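Local coordinates for periplasmic oligopeptide-binding protein (Burkholderia pseudomallei, PDB 3ZS6) that probably binds oligopeptides in the periplasm as the solute-binding component of an ABC-type peptide transport system, at residues T354-D359 with V385-L390. Numbering follows the deposited sequence.
Sequences TYNTND and VEFKVL
N356 pairs with V385 in the last bridge of a parallel ladder, flanked by Y355 O and T357 N: V385 N donates to Y355 O (2.9 Å, 160° at the hydrogen) and T357 N to V385 O (2.9 Å). V385 O takes, together with that N-H hydrogen bond, a CA-H...O contact from N356 CA at 3.0 Å. On the sheet face carrying N356 and V385, the N356 side chain runs beside F387 in the same direction, their amide and ring planes 61° apart. Its CG is 3.7 Å from F387 CD1, while CB lies in the ring plane at its edge. CG of N356 sits between its own backbone N and carbonyl carbon (chi1 58°), which puts CG against the first turn of the helix; R403 of the adjoining strand hydrogen-bonds OD1. L390 crosses N356 at about a right angle, its CD2 3.6 Å from N356 N, and its other branch, CD1, meets T354 CG2 at 3.8 Å. T354 turns this methyl inward, anti to its backbone N, whereas OG1 bonds E383. Strand 350-356, helix 359-376 and the parallel neighbouring strand 379-385 form a beta-alpha-beta crossover; the contact lies at the C-terminal ends of its two strands, with E386 at the N-cap position of helix 387-395. F387 also packs on the bound peptide's backbone, placing this corner at the ligand cleft, as in periplasmic binding-protein folds.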
loop_
_atom_site.group_PDB
_atom_site.type_symbol
_atom_site.label_atom_id
_atom_site.label_comp_id
_atom_site.label_asym_id
_atom_site.label_seq_id
_atom_site.Cartn_x
_atom_site.Cartn_y
_atom_site.Cartn_z
ATOM N N THR A 354 -11.025 -9.348 13.349
ATOM C CA THR A 354 -10.237 -10.226 12.497
ATOM C C THR A 354 -8.899 -9.586 12.119
ATOM O O THR A 354 -8.851 -8.410 11.761
ATOM C CB THR A 354 -11.020 -10.587 11.227
ATOM O OG1 THR A 354 -12.315 -11.084 11.594
ATOM C CG2 THR A 354 -10.277 -11.638 10.413
ATOM N N TYR A 355 -7.819 -10.360 12.199
ATOM C CA TYR A 355 -6.503 -9.883 11.768
ATOM C C TYR A 355 -5.753 -10.992 11.043
ATOM O O TYR A 355 -6.096 -12.165 11.177
ATOM C CB TYR A 355 -5.677 -9.403 12.964
ATOM C CG TYR A 355 -5.308 -10.513 13.917
ATOM C CD1 TYR A 355 -6.163 -10.882 14.950
ATOM C CD2 TYR A 355 -4.112 -11.203 13.783
ATOM C CE1 TYR A 355 -5.832 -11.905 15.825
ATOM C CE2 TYR A 355 -3.768 -12.229 14.661
ATOM C CZ TYR A 355 -4.634 -12.575 15.677
ATOM O OH TYR A 355 -4.306 -13.598 16.545
ATOM N N ASN A 356 -4.727 -10.627 10.279
ATOM C CA ASN A 356 -3.925 -11.638 9.594
ATOM C C ASN A 356 -2.848 -12.175 10.514
ATOM O O ASN A 356 -2.157 -11.407 11.184
ATOM C CB ASN A 356 -3.319 -11.111 8.284
ATOM C CG ASN A 356 -2.450 -9.893 8.492
ATOM O OD1 ASN A 356 -2.938 -8.846 8.915
ATOM N ND2 ASN A 356 -1.156 -10.020 8.196
ATOM N N THR A 357 -2.741 -13.503 10.556
ATOM C CA THR A 357 -1.825 -14.209 11.446
ATOM C C THR A 357 -0.438 -13.577 11.474
ATOM O O THR A 357 0.230 -13.481 10.439
ATOM C CB THR A 357 -1.707 -15.690 11.029
ATOM O OG1 THR A 357 -3.023 -16.252 10.893
ATOM C CG2 THR A 357 -0.899 -16.488 12.063
ATOM N N ASN A 358 -0.039 -13.133 12.665
ATOM C CA ASN A 358 1.227 -12.439 12.908
ATOM C C ASN A 358 1.325 -12.017 14.378
ATOM O O ASN A 358 0.316 -11.678 14.988
ATOM C CB ASN A 358 1.353 -11.207 12.014
ATOM C CG ASN A 358 2.585 -10.382 12.334
ATOM O OD1 ASN A 358 3.684 -10.699 11.892
ATOM N ND2 ASN A 358 2.405 -9.327 13.109
ATOM N N ASP A 359 2.528 -12.036 14.946
ATOM C CA ASP A 359 2.666 -11.763 16.378
ATOM C C ASP A 359 2.384 -10.306 16.757
ATOM O O ASP A 359 1.735 -10.050 17.766
ATOM C CB ASP A 359 4.028 -12.227 16.940
ATOM C CG ASP A 359 5.124 -12.284 15.878
ATOM O OD1 ASP A 359 5.072 -11.504 14.900
ATOM O OD2 ASP A 359 6.042 -13.121 16.025
ATOM N N VAL A 385 -6.685 -14.911 10.337
ATOM C CA VAL A 385 -6.727 -15.547 9.021
ATOM C C VAL A 385 -5.495 -15.195 8.202
ATOM O O VAL A 385 -4.736 -14.282 8.556
ATOM C CB VAL A 385 -7.961 -15.102 8.206
ATOM C CG1 VAL A 385 -9.249 -15.479 8.921
ATOM C CG2 VAL A 385 -7.900 -13.601 7.929
ATOM N N GLU A 386 -5.307 -15.914 7.096
ATOM C CA GLU A 386 -4.269 -15.584 6.129
ATOM C C GLU A 386 -4.542 -14.201 5.525
ATOM O O GLU A 386 -5.699 -13.812 5.325
ATOM C CB GLU A 386 -4.216 -16.637 5.014
ATOM C CG GLU A 386 -3.240 -16.291 3.910
ATOM C CD GLU A 386 -3.133 -17.379 2.850
ATOM O OE1 GLU A 386 -4.001 -18.281 2.827
ATOM O OE2 GLU A 386 -2.172 -17.330 2.047
ATOM N N PHE A 387 -3.478 -13.463 5.225
ATOM C CA PHE A 387 -3.626 -12.097 4.711
ATOM C C PHE A 387 -4.475 -11.992 3.440
ATOM O O PHE A 387 -5.289 -11.079 3.319
ATOM C CB PHE A 387 -2.256 -11.448 4.481
ATOM C CG PHE A 387 -2.337 -10.007 4.059
ATOM C CD1 PHE A 387 -2.886 -9.049 4.908
ATOM C CD2 PHE A 387 -1.865 -9.607 2.817
ATOM C CE1 PHE A 387 -2.959 -7.708 4.522
ATOM C CE2 PHE A 387 -1.937 -8.274 2.421
ATOM C CZ PHE A 387 -2.484 -7.324 3.273
ATOM N N LYS A 388 -4.279 -12.910 2.493
ATOM C CA LYS A 388 -5.056 -12.905 1.248
ATOM C C LYS A 388 -6.545 -13.016 1.531
ATOM O O LYS A 388 -7.364 -12.393 0.859
ATOM C CB LYS A 388 -4.646 -14.068 0.336
ATOM C CG LYS A 388 -3.458 -13.777 -0.561
ATOM C CD LYS A 388 -2.816 -15.070 -1.052
ATOM C CE LYS A 388 -3.839 -16.001 -1.685
ATOM N NZ LYS A 388 -3.211 -17.280 -2.144
ATOM N N VAL A 389 -6.884 -13.850 2.508
ATOM C CA VAL A 389 -8.270 -14.038 2.911
ATOM C C VAL A 389 -8.795 -12.771 3.584
ATOM O O VAL A 389 -9.912 -12.327 3.320
ATOM C CB VAL A 389 -8.410 -15.246 3.860
ATOM C CG1 VAL A 389 -9.773 -15.237 4.576
ATOM C CG2 VAL A 389 -8.204 -16.544 3.086
ATOM N N LEU A 390 -7.982 -12.192 4.457
ATOM C CA LEU A 390 -8.370 -10.959 5.132
ATOM C C LEU A 390 -8.703 -9.892 4.097
ATOM O O LEU A 390 -9.730 -9.229 4.202
ATOM C CB LEU A 390 -7.251 -10.465 6.050
ATOM C CG LEU A 390 -7.583 -9.183 6.830
ATOM C CD1 LEU A 390 -8.830 -9.404 7.684
ATOM C CD2 LEU A 390 -6.400 -8.755 7.686
#